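Local coordinates for protein aspartate aminotransferase (Leishmania major, PDB 4H51) that probably catalyses, as a pyridoxal phosphate-dependent homodimer, the reversible transfer of an amino group from L-aspartate to 2-oxoglutarate, at residues Ile32-Ala36 against Leu49-Ala53; Ser87-Ile93 against Val111-Thr115; Gln225-Asp229 against Ala246-Phe250; Ile337-Arg341 against Ile364-Ser368. All coordinates share one frame; numbering follows the deposited sequence.

Contact 1: residues Ile32-Ala36 against Leu49-Ala53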
loop_
_atom_site.group_PDB
_atom_site.type_symbol
_atom_site.label_atom_id
_atom_site.label_comp_id
_atom_site.label_asym_id
_atom_site.label_seq_id
_atom_site.Cartn_x
_atom_site.Cartn_y
_atom_site.Cartn_z
ATOM N N ILE B 32 12.709 3.066 -15.567
ATOM C CA ILE B 32 13.720 3.087 -14.518
ATOM C C ILE B 32 13.898 1.708 -13.858
ATOM O O ILE B 32 15.032 1.247 -13.726
ATOM C CB ILE B 32 13.374 4.156 -13.434
ATOM C CG1 ILE B 32 13.477 5.573 -14.038
ATOM C CG2 ILE B 32 14.265 4.038 -12.200
ATOM C CD1 ILE B 32 14.705 5.777 -14.911
ATOM N N PHE B 33 12.804 1.052 -13.431
ATOM C CA PHE B 33 12.933 -0.323 -12.864
ATOM C C PHE B 33 13.471 -1.329 -13.912
ATOM O O PHE B 33 14.244 -2.263 -13.549
ATOM C CB PHE B 33 11.630 -0.830 -12.199
ATOM C CG PHE B 33 11.478 -0.411 -10.754
ATOM C CD1 PHE B 33 11.391 0.950 -10.399
ATOM C CD2 PHE B 33 11.423 -1.365 -9.729
ATOM C CE1 PHE B 33 11.247 1.338 -9.066
ATOM C CE2 PHE B 33 11.270 -0.973 -8.396
ATOM C CZ PHE B 33 11.194 0.382 -8.069
ATOM N N ASP B 34 13.109 -1.132 -15.190
ATOM C CA ASP B 34 13.625 -2.001 -16.249
ATOM C C ASP B 34 15.130 -1.829 -16.457
ATOM O O ASP B 34 15.845 -2.837 -16.487
ATOM C CB ASP B 34 12.869 -1.802 -17.574
ATOM C CG ASP B 34 12.472 -3.131 -18.238
ATOM O OD1 ASP B 34 12.122 -4.070 -17.482
ATOM O OD2 ASP B 34 12.499 -3.229 -19.498
ATOM N N LEU B 35 15.629 -0.581 -16.575
ATOM C CA LEU B 35 17.102 -0.322 -16.789
ATOM C C LEU B 35 17.913 -0.751 -15.574
ATOM O O LEU B 35 18.984 -1.304 -15.724
ATOM C CB LEU B 35 17.379 1.152 -17.192
ATOM C CG LEU B 35 18.802 1.673 -17.528
ATOM C CD1 LEU B 35 19.366 1.177 -18.834
ATOM C CD2 LEU B 35 18.805 3.212 -17.516
ATOM N N ALA B 36 17.338 -0.598 -14.378
ATOM C CA ALA B 36 17.912 -1.099 -13.128
ATOM C C ALA B 36 18.096 -2.639 -13.183
ATOM O O ALA B 36 19.136 -3.161 -12.754
ATOM C CB ALA B 36 17.044 -0.701 -11.927
ATOM N N LEU B 49 24.157 2.963 -11.983
ATOM C CA LEU B 49 23.707 4.235 -11.438
ATOM C C LEU B 49 22.261 4.614 -11.800
ATOM O O LEU B 49 21.951 5.812 -11.935
ATOM C CB LEU B 49 24.654 5.354 -11.905
ATOM C CG LEU B 49 26.152 5.025 -11.809
ATOM C CD1 LEU B 49 26.974 6.150 -12.424
ATOM C CD2 LEU B 49 26.511 4.758 -10.344
ATOM N N VAL B 50 21.385 3.617 -11.898
ATOM C CA VAL B 50 19.982 3.856 -12.349
ATOM C C VAL B 50 19.064 4.328 -11.259
ATOM O O VAL B 50 18.780 5.544 -11.216
ATOM C CB VAL B 50 19.362 2.645 -13.052
ATOM C CG1 VAL B 50 17.948 2.999 -13.540
ATOM C CG2 VAL B 50 20.273 2.189 -14.196
ATOM N N ILE B 51 18.594 3.442 -10.369
ATOM C CA ILE B 51 17.715 3.850 -9.274
ATOM C C ILE B 51 18.391 4.705 -8.248
ATOM O O ILE B 51 19.533 4.440 -7.876
ATOM C CB ILE B 51 17.054 2.627 -8.517
ATOM C CG1 ILE B 51 16.016 1.976 -9.400
ATOM C CG2 ILE B 51 16.375 3.059 -7.218
ATOM C CD1 ILE B 51 15.542 0.632 -8.883
ATOM N N GLY B 52 17.678 5.724 -7.786
ATOM C CA GLY B 52 18.096 6.551 -6.684
ATOM C C GLY B 52 18.074 5.843 -5.323
ATOM O O GLY B 52 17.221 6.159 -4.471
ATOM N N ALA B 53 19.016 4.923 -5.106
ATOM C CA ALA B 53 19.163 4.224 -3.840
ATOM C C ALA B 53 20.629 4.392 -3.371
ATOM O O ALA B 53 21.542 4.286 -4.170
ATOM C CB ALA B 53 18.801 2.753 -3.997
#

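Contact 2: residues Ser87-Ile93 against Val111-Thr115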
loop_
_atom_site.group_PDB
_atom_site.type_symbol
_atom_site.label_atom_id
_atom_site.label_comp_id
_atom_site.label_asym_id
_atom_site.label_seq_id
_atom_site.Cartn_x
_atom_site.Cartn_y
_atom_site.Cartn_z
ATOM N N SER B 87 -5.766 5.195 9.434
ATOM C CA SER B 87 -4.825 6.280 9.236
ATOM C C SER B 87 -3.380 5.850 9.506
ATOM O O SER B 87 -2.456 6.545 9.131
ATOM C CB SER B 87 -5.133 7.422 10.187
ATOM O OG SER B 87 -6.411 7.957 9.982
ATOM N N GLY B 88 -3.189 4.713 10.166
ATOM C CA GLY B 88 -1.832 4.264 10.493
ATOM C C GLY B 88 -1.426 4.506 11.935
ATOM O O GLY B 88 -2.271 4.737 12.812
ATOM N N TYR B 89 -0.121 4.395 12.176
ATOM C CA TYR B 89 0.420 4.352 13.525
ATOM C C TYR B 89 0.668 5.796 13.976
ATOM O O TYR B 89 1.607 6.449 13.501
ATOM C CB TYR B 89 1.705 3.524 13.573
ATOM C CG TYR B 89 2.298 3.311 14.969
ATOM C CD1 TYR B 89 1.506 2.854 16.025
ATOM C CD2 TYR B 89 3.636 3.593 15.228
ATOM C CE1 TYR B 89 2.029 2.681 17.295
ATOM C CE2 TYR B 89 4.171 3.416 16.491
ATOM C CZ TYR B 89 3.369 2.969 17.514
ATOM O OH TYR B 89 3.897 2.777 18.779
ATOM N N GLN B 90 -0.157 6.276 14.907
ATOM C CA GLN B 90 -0.150 7.708 15.252
ATOM C C GLN B 90 1.203 8.238 15.764
ATOM O O GLN B 90 1.574 9.342 15.394
ATOM C CB GLN B 90 -1.267 8.075 16.244
ATOM C CG GLN B 90 -1.684 9.551 16.197
ATOM C CD GLN B 90 -2.076 10.041 14.822
ATOM O OE1 GLN B 90 -2.859 9.398 14.130
ATOM N NE2 GLN B 90 -1.539 11.172 14.414
ATOM N N PRO B 91 1.933 7.453 16.593
ATOM C CA PRO B 91 3.220 7.962 17.049
ATOM C C PRO B 91 4.202 8.203 15.882
ATOM O O PRO B 91 4.932 9.240 15.844
ATOM C CB PRO B 91 3.697 6.887 18.038
ATOM C CG PRO B 91 2.434 6.323 18.599
ATOM C CD PRO B 91 1.498 6.290 17.402
ATOM N N PHE B 92 4.203 7.296 14.913
ATOM C CA PHE B 92 5.004 7.497 13.713
ATOM C C PHE B 92 4.561 8.781 13.024
ATOM O O PHE B 92 5.376 9.658 12.697
ATOM C CB PHE B 92 4.846 6.330 12.727
ATOM C CG PHE B 92 5.323 6.652 11.342
ATOM C CD1 PHE B 92 6.668 6.876 11.117
ATOM C CD2 PHE B 92 4.455 6.754 10.297
ATOM C CE1 PHE B 92 7.117 7.216 9.866
ATOM C CE2 PHE B 92 4.896 7.083 9.024
ATOM C CZ PHE B 92 6.234 7.303 8.813
ATOM N N ILE B 93 3.269 8.904 12.798
ATOM C CA ILE B 93 2.764 10.056 12.040
ATOM C C ILE B 93 3.183 11.384 12.696
ATOM O O ILE B 93 3.675 12.288 12.010
ATOM C CB ILE B 93 1.231 10.023 11.904
ATOM C CG1 ILE B 93 0.751 8.804 11.067
ATOM C CG2 ILE B 93 0.703 11.358 11.316
ATOM C CD1 ILE B 93 -0.702 8.476 11.341
ATOM N N VAL B 111 -3.527 17.927 9.499
ATOM C CA VAL B 111 -4.189 16.626 9.408
ATOM C C VAL B 111 -3.232 15.733 8.641
ATOM O O VAL B 111 -2.687 16.132 7.584
ATOM C CB VAL B 111 -5.656 16.728 8.851
ATOM C CG1 VAL B 111 -5.733 17.613 7.631
ATOM C CG2 VAL B 111 -6.307 15.368 8.584
ATOM N N ALA B 112 -2.978 14.538 9.176
ATOM C CA ALA B 112 -1.971 13.666 8.578
ATOM C C ALA B 112 -2.337 12.191 8.734
ATOM O O ALA B 112 -2.945 11.814 9.741
ATOM C CB ALA B 112 -0.604 13.924 9.234
ATOM N N VAL B 113 -1.954 11.386 7.751
ATOM C CA VAL B 113 -2.092 9.941 7.793
ATOM C C VAL B 113 -0.776 9.310 7.351
ATOM O O VAL B 113 0.031 9.954 6.593
ATOM C CB VAL B 113 -3.226 9.408 6.854
ATOM C CG1 VAL B 113 -4.633 9.853 7.322
ATOM C CG2 VAL B 113 -3.020 9.829 5.395
ATOM N N GLN B 114 -0.576 8.066 7.801
ATOM C CA GLN B 114 0.469 7.211 7.287
ATOM C C GLN B 114 0.085 6.723 5.882
ATOM O O GLN B 114 -1.088 6.433 5.598
ATOM C CB GLN B 114 0.716 6.029 8.272
ATOM C CG GLN B 114 1.763 5.037 7.809
ATOM C CD GLN B 114 1.968 3.916 8.761
ATOM O OE1 GLN B 114 1.631 4.057 9.932
ATOM N NE2 GLN B 114 2.569 2.796 8.283
ATOM N N THR B 115 1.066 6.626 5.008
ATOM C CA THR B 115 0.863 6.215 3.626
ATOM C C THR B 115 1.851 5.131 3.225
ATOM O O THR B 115 2.810 4.863 3.934
ATOM C CB THR B 115 1.078 7.408 2.670
ATOM O OG1 THR B 115 2.440 7.903 2.848
ATOM C CG2 THR B 115 0.028 8.529 2.948
#

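Contact 3: residues Gln225-Asp229 against Ala246-Phe250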
loop_
_atom_site.group_PDB
_atom_site.type_symbol
_atom_site.label_atom_id
_atom_site.label_comp_id
_atom_site.label_asym_id
_atom_site.label_seq_id
_atom_site.Cartn_x
_atom_site.Cartn_y
_atom_site.Cartn_z
ATOM N N GLN B 225 -2.985 25.765 -5.168
ATOM C CA GLN B 225 -2.682 24.706 -4.195
ATOM C C GLN B 225 -1.258 24.237 -4.374
ATOM O O GLN B 225 -0.846 23.802 -5.489
ATOM C CB GLN B 225 -3.607 23.511 -4.371
ATOM C CG GLN B 225 -3.311 22.334 -3.432
ATOM C CD GLN B 225 -3.649 22.625 -1.985
ATOM O OE1 GLN B 225 -4.750 23.128 -1.671
ATOM N NE2 GLN B 225 -2.692 22.354 -1.075
ATOM N N VAL B 226 -0.518 24.259 -3.277
ATOM C CA VAL B 226 0.848 23.665 -3.268
ATOM C C VAL B 226 0.816 22.229 -2.741
ATOM O O VAL B 226 0.315 21.960 -1.642
ATOM C CB VAL B 226 1.828 24.525 -2.433
ATOM C CG1 VAL B 226 3.171 23.851 -2.271
ATOM C CG2 VAL B 226 2.017 25.929 -3.050
ATOM N N PHE B 227 1.429 21.326 -3.490
ATOM C CA PHE B 227 1.649 19.926 -3.092
ATOM C C PHE B 227 3.151 19.630 -3.152
ATOM O O PHE B 227 3.715 19.456 -4.212
ATOM C CB PHE B 227 0.865 18.998 -4.027
ATOM C CG PHE B 227 0.772 17.559 -3.601
ATOM C CD1 PHE B 227 1.249 17.113 -2.409
ATOM C CD2 PHE B 227 0.127 16.648 -4.443
ATOM C CE1 PHE B 227 1.124 15.789 -2.010
ATOM C CE2 PHE B 227 -0.021 15.331 -4.072
ATOM C CZ PHE B 227 0.477 14.885 -2.846
ATOM N N PHE B 228 3.798 19.584 -1.999
ATOM C CA PHE B 228 5.216 19.262 -1.899
ATOM C C PHE B 228 5.428 17.763 -1.943
ATOM O O PHE B 228 4.745 16.995 -1.261
ATOM C CB PHE B 228 5.841 19.823 -0.609
ATOM C CG PHE B 228 6.255 21.266 -0.688
ATOM C CD1 PHE B 228 7.284 21.658 -1.546
ATOM C CD2 PHE B 228 5.686 22.230 0.145
ATOM C CE1 PHE B 228 7.691 22.987 -1.583
ATOM C CE2 PHE B 228 6.071 23.536 0.097
ATOM C CZ PHE B 228 7.072 23.925 -0.808
ATOM N N ASP B 229 6.386 17.343 -2.754
ATOM C CA ASP B 229 6.857 15.977 -2.771
ATOM C C ASP B 229 8.194 16.048 -2.038
ATOM O O ASP B 229 9.140 16.704 -2.526
ATOM C CB ASP B 229 7.048 15.487 -4.210
ATOM C CG ASP B 229 7.397 14.010 -4.304
ATOM O OD1 ASP B 229 7.875 13.461 -3.275
ATOM O OD2 ASP B 229 7.219 13.402 -5.397
ATOM N N ALA B 246 11.881 25.069 2.544
ATOM C CA ALA B 246 10.810 25.450 1.644
ATOM C C ALA B 246 9.448 25.200 2.283
ATOM O O ALA B 246 8.599 26.082 2.345
ATOM C CB ALA B 246 10.959 24.753 0.282
ATOM N N ALA B 247 9.214 23.975 2.747
ATOM C CA ALA B 247 7.968 23.646 3.432
ATOM C C ALA B 247 7.761 24.546 4.636
ATOM O O ALA B 247 6.641 24.999 4.882
ATOM C CB ALA B 247 7.987 22.173 3.891
ATOM N N ARG B 248 8.813 24.805 5.424
ATOM C CA ARG B 248 8.645 25.660 6.632
ATOM C C ARG B 248 8.331 27.102 6.302
ATOM O O ARG B 248 7.507 27.730 6.976
ATOM C CB ARG B 248 9.848 25.593 7.612
ATOM C CG ARG B 248 10.054 24.220 8.196
ATOM C CD ARG B 248 11.245 24.126 9.103
ATOM N NE ARG B 248 11.418 22.731 9.559
ATOM C CZ ARG B 248 12.451 22.329 10.272
ATOM N NH1 ARG B 248 13.361 23.202 10.651
ATOM N NH2 ARG B 248 12.539 21.062 10.627
ATOM N N LEU B 249 8.945 27.616 5.241
ATOM C CA LEU B 249 8.625 28.978 4.738
ATOM C C LEU B 249 7.218 29.082 4.235
ATOM O O LEU B 249 6.519 30.042 4.552
ATOM C CB LEU B 249 9.545 29.355 3.569
ATOM C CG LEU B 249 9.306 30.671 2.795
ATOM C CD1 LEU B 249 9.600 31.934 3.604
ATOM C CD2 LEU B 249 10.172 30.609 1.548
ATOM N N PHE B 250 6.778 28.109 3.417
ATOM C CA PHE B 250 5.409 28.145 2.914
ATOM C C PHE B 250 4.391 28.101 4.069
ATOM O O PHE B 250 3.375 28.793 4.033
ATOM C CB PHE B 250 5.159 27.031 1.872
ATOM C CG PHE B 250 5.744 27.300 0.486
ATOM C CD1 PHE B 250 7.016 27.826 0.308
ATOM C CD2 PHE B 250 5.043 26.952 -0.646
ATOM C CE1 PHE B 250 7.552 28.017 -0.936
ATOM C CE2 PHE B 250 5.568 27.163 -1.919
ATOM C CZ PHE B 250 6.826 27.713 -2.058
#

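Contact 4: residues Ile337-Arg341 against Ile364-Ser368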
loop_
_atom_site.group_PDB
_atom_site.type_symbol
_atom_site.label_atom_id
_atom_site.label_comp_id
_atom_site.label_asym_id
_atom_site.label_seq_id
_atom_site.Cartn_x
_atom_site.Cartn_y
_atom_site.Cartn_z
ATOM N N ILE B 337 28.245 11.342 -0.736
ATOM C CA ILE B 337 27.735 11.745 -2.060
ATOM C C ILE B 337 28.517 12.927 -2.575
ATOM O O ILE B 337 28.910 12.961 -3.754
ATOM C CB ILE B 337 26.235 12.087 -2.025
ATOM C CG1 ILE B 337 25.427 10.813 -1.659
ATOM C CG2 ILE B 337 25.780 12.630 -3.391
ATOM C CD1 ILE B 337 23.967 11.060 -1.317
ATOM N N ARG B 338 28.736 13.928 -1.720
ATOM C CA ARG B 338 29.548 15.063 -2.137
ATOM C C ARG B 338 30.945 14.675 -2.575
ATOM O O ARG B 338 31.440 15.259 -3.534
ATOM C CB ARG B 338 29.681 16.111 -1.037
ATOM C CG ARG B 338 28.460 16.945 -0.767
ATOM C CD ARG B 338 28.826 17.940 0.346
ATOM N NE ARG B 338 27.613 18.095 1.077
ATOM C CZ ARG B 338 27.337 17.700 2.313
ATOM N NH1 ARG B 338 28.231 17.272 3.198
ATOM N NH2 ARG B 338 26.093 17.882 2.690
ATOM N N THR B 339 31.597 13.729 -1.872
ATOM C CA THR B 339 32.922 13.265 -2.232
ATOM C C THR B 339 32.912 12.576 -3.595
ATOM O O THR B 339 33.852 12.742 -4.370
ATOM C CB THR B 339 33.643 12.384 -1.147
ATOM O OG1 THR B 339 33.104 11.044 -1.072
ATOM C CG2 THR B 339 33.549 13.046 0.229
ATOM N N MET B 340 31.824 11.872 -3.911
ATOM C CA MET B 340 31.700 11.262 -5.251
ATOM C C MET B 340 31.540 12.339 -6.341
ATOM O O MET B 340 32.118 12.237 -7.425
ATOM C CB MET B 340 30.507 10.269 -5.259
ATOM C CG MET B 340 30.732 9.036 -4.368
ATOM S SD MET B 340 32.199 8.062 -4.779
ATOM C CE MET B 340 33.526 8.634 -3.666
ATOM N N ARG B 341 30.784 13.381 -6.061
ATOM C CA ARG B 341 30.599 14.435 -7.071
ATOM C C ARG B 341 31.939 15.143 -7.321
ATOM O O ARG B 341 32.348 15.390 -8.453
ATOM C CB ARG B 341 29.578 15.458 -6.620
ATOM C CG ARG B 341 28.180 14.978 -6.399
ATOM C CD ARG B 341 27.380 16.118 -5.807
ATOM N NE ARG B 341 25.980 15.758 -5.652
ATOM C CZ ARG B 341 25.101 15.637 -6.642
ATOM N NH1 ARG B 341 25.453 15.888 -7.900
ATOM N NH2 ARG B 341 23.849 15.263 -6.369
ATOM N N ILE B 364 22.644 18.871 -6.153
ATOM C CA ILE B 364 22.552 18.297 -4.823
ATOM C C ILE B 364 21.596 17.103 -4.806
ATOM O O ILE B 364 20.768 16.917 -5.751
ATOM C CB ILE B 364 22.191 19.369 -3.749
ATOM C CG1 ILE B 364 20.872 20.085 -4.024
ATOM C CG2 ILE B 364 23.259 20.456 -3.657
ATOM C CD1 ILE B 364 20.775 21.382 -3.229
ATOM N N GLY B 365 21.699 16.301 -3.752
ATOM C CA GLY B 365 20.850 15.149 -3.555
ATOM C C GLY B 365 21.495 13.935 -4.179
ATOM O O GLY B 365 22.711 13.876 -4.294
ATOM N N MET B 366 20.710 12.961 -4.550
ATOM C CA MET B 366 21.272 11.717 -5.072
ATOM C C MET B 366 21.756 11.811 -6.514
ATOM O O MET B 366 22.741 11.159 -6.883
ATOM C CB MET B 366 20.245 10.620 -5.005
ATOM C CG MET B 366 20.283 9.958 -3.643
ATOM S SD MET B 366 19.813 8.241 -3.795
ATOM C CE MET B 366 20.085 7.986 -2.028
ATOM N N PHE B 367 21.088 12.641 -7.306
ATOM C CA PHE B 367 21.342 12.648 -8.747
ATOM C C PHE B 367 22.240 13.787 -9.286
ATOM O O PHE B 367 22.443 14.858 -8.643
ATOM C CB PHE B 367 20.015 12.670 -9.455
ATOM C CG PHE B 367 19.105 11.531 -9.093
ATOM C CD1 PHE B 367 19.381 10.231 -9.509
ATOM C CD2 PHE B 367 17.934 11.755 -8.385
ATOM C CE1 PHE B 367 18.514 9.179 -9.215
ATOM C CE2 PHE B 367 17.063 10.707 -8.086
ATOM C CZ PHE B 367 17.339 9.421 -8.494
ATOM N N SER B 368 22.789 13.512 -10.475
ATOM C CA SER B 368 23.344 14.512 -11.387
ATOM C C SER B 368 22.525 14.349 -12.695
ATOM O O SER B 368 22.272 13.220 -13.143
ATOM C CB SER B 368 24.821 14.201 -11.568
ATOM O OG SER B 368 25.602 15.158 -12.285
HETATM O O HOH W 1 24.860 16.066 -2.988
#

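Contact 1: residues Ile32-Ala36 against Leu49-Ala53
Val-50 presses its two methyls into one turn of the helix formed by Ile-32 to Ala-36, and this is the tight part of the contact. Val-50 CG1, anti to the backbone N (chi1 -177°), runs into the helix backbone itself: it lies 3.4 Å from Ile-32 O and 3.7 Å from Ala-36 N, the acceptor and donor of one helical hydrogen bond. Val-50 CG2 turns instead to the leucine beside that bond, with Leu-35 CG at 3.7 Å. Ile-51 extends the apolar patch. Ile-51 CD1 reaches Ala-36 CB at 3.6 Å, while Ile-51 CG1 lies 3.9 Å from Ile-32 CG2. That same CD1 also stands over the Phe-33 ring, 4.3 Å from the centroid and only 7° off the normal, a CH-pi contact centred on the face. The packing thins along this flank, where the nearest pair, Phe-33 CE1 and Ile-51 CD1, is 4.4 Å apart, and Asp-34 turns off the far side of the helix to an exposed position. No hydrogen bond crosses between the segments, so apolar packing, with the one CH-pi contact, joins them. Helix 31-41 thus rests on the loop that follows strand 47-48; Val-50 O of that loop accepts a bond from Arg-392 of strand 392-394, and Leu-84 and Tyr-83 of the second subunit pack on Phe-33 and Ile-51.

Contact 2: residues Ser87-Ile93 against Val111-Thr115
Ser-87 O takes the backbone N-H of Gln-114 at 2.8 Å, tying the turn before helix 90-101 to strand 110-116. The side chain of Gln-114 then reaches out over that turn. Gln-114 CB sits 3.3 Å from Ser-87 O and close to Gly-88 CA, where the absence of a side chain on the glycine leaves the approach unobstructed. With CG anti to the backbone N (chi1 178°) and the chain extended beyond it, Gln-114 CG passes Phe-92 CE2 at 3.9 Å, and the ring and amide planes stand 73° apart. At the tip, Gln-114 OE1 accepts the N-H of Tyr-89 at 2.9 Å in an almost straight bond (174° at the hydrogen); the donor is tilted somewhat from the carbonyl plane. The other amide atom, NE2, has a weak bond to Pro-306 O. Since Tyr-89 is the N-cap residue, the glutamine grips the chain exactly where the helix starts. One turn later Ile-93 lies across the glutamine at about a right angle, with Ile-93 CD1 3.6 Å from Gln-114 N and Ile-93 CG2 3.6 Å from Ala-112 CB. Ser-87 OG is bound by Asp-295 of helix 287-299. The arrangement belongs to the large domain of fold type I pyridoxal phosphate enzymes, where this outer strand pairs antiparallel with strand 274-280 and a helix packs on its face.

Contact 3: residues Gln225-Asp229 against Ala246-Phe250
Phe-250 N donates to Ala-246 O at 2.9 Å, closing the turn of helix 245-252 that receives the side chain of Phe-228. This is strand-on-helix packing in the alpha/beta large domain of a fold type I aminotransferase: the two short axes approach to 10.6 Å and run nearly antiparallel, at 157°. Val-226 and Phe-228, alternate residues of strand 225-230, both turn to the helix. Between the aromatic rings the contact is T-shaped, the edge of Phe-228 meeting the face of Phe-250, with centroids 4.9 Å apart and planes at 64°. Phe-228 CZ stands over the centre of the Phe-250 ring, and Phe-228 CE2 comes to 3.6 Å from Phe-250 CD2. The ring also reaches the helix backbone, Phe-228 CE2 lying 3.8 Å from Ala-247 CA, and Ala-246 CB packs against Phe-228 CZ at 4.1 Å. Every touching residue is buried, and Leu-195 of the adjacent strand 192-196 packs on Val-226, Phe-228 and Phe-250. At the C-terminal end of the segment, Asp-229 takes no part in the packing; its OD2 accepts a bond from His-150 NE2 and lies near N1 of the pyridoxal group on the modified Lys-265, so the strand leads from this hydrophobic layer into the active site. Val-226 completes the grip on the phenylalanine: Val-226 CG2 lies in the plane of the Phe-250 ring, 3.9 Å from Phe-250 CE2 at the edge.

Contact 4: residues Ile337-Arg341 against Ile364-Ser368
A buried arginine joining a helix to the backbone of a bend defines this contact: Arg-341, on the long helix 320-350, in the part that packs in the small domain, holds the carbonyls of Gly-365 and Phe-367 just where strand 367-369 begins. The evidence lies in one nitrogen. Arg-341 NH2 donates to Phe-367 O at 2.7 Å, with 163° at the hydrogen, and to Gly-365 O at the same 2.7 Å, less straight at 145°. NH2 stands well above the plane of each carbonyl it reaches, although Phe-367 O itself lies in the guanidinium plane. Arg-341 NH1 adds only a weak bond to Phe-367 O at 3.3 Å, its firmer partner being Val-360 O. The side chain gets there by leaving the helix with CG anti to its carbonyl carbon (chi1 -63°) and staying extended to NE. Arg-341 NE gives its hydrogen to a water at 2.9 Å, and this water has a weak bond from Gly-365 N, so the bend is reached by a bridge as well as directly. Ile-364 N lies over one face of the guanidinium, offset toward its rim. One turn earlier on the helix, Ile-337 CG2 packs 3.4 Å from Gly-365 O, the atom that NH2 holds, and Ile-337 CD1 only grazes Met-366 CG. All three guanidinium nitrogens therefore have partners, in keeping with burial of the charge. The link joins the long helix to the two-stranded antiparallel sheet 367-369/392-394, in a small domain of the kind found in fold type I aminotransferases.

In the fold
The four contacts follow one another in series along the chain and fall into two groups. Contacts 2 and 3 reach the same mixed sheet of the large domain, their centres 19 Å apart: contact 2 at its outer strand 110-116, contact 3 at the inner strand 225-230. Contacts 1 and 4, from early and late parts of the chain, have centres 16 Å apart and touch, Gly-52 C lying 3.3 Å from Met-366 SD. Contacts 2 and 4 are about 31 Å apart between centres, on opposite sides of the chain's centre. Early and late parts of the chain thus build one domain around contacts 1 and 4, while contacts 2 and 3 belong to the sheet carrying the cofactor site, as in fold type I aminotransferases.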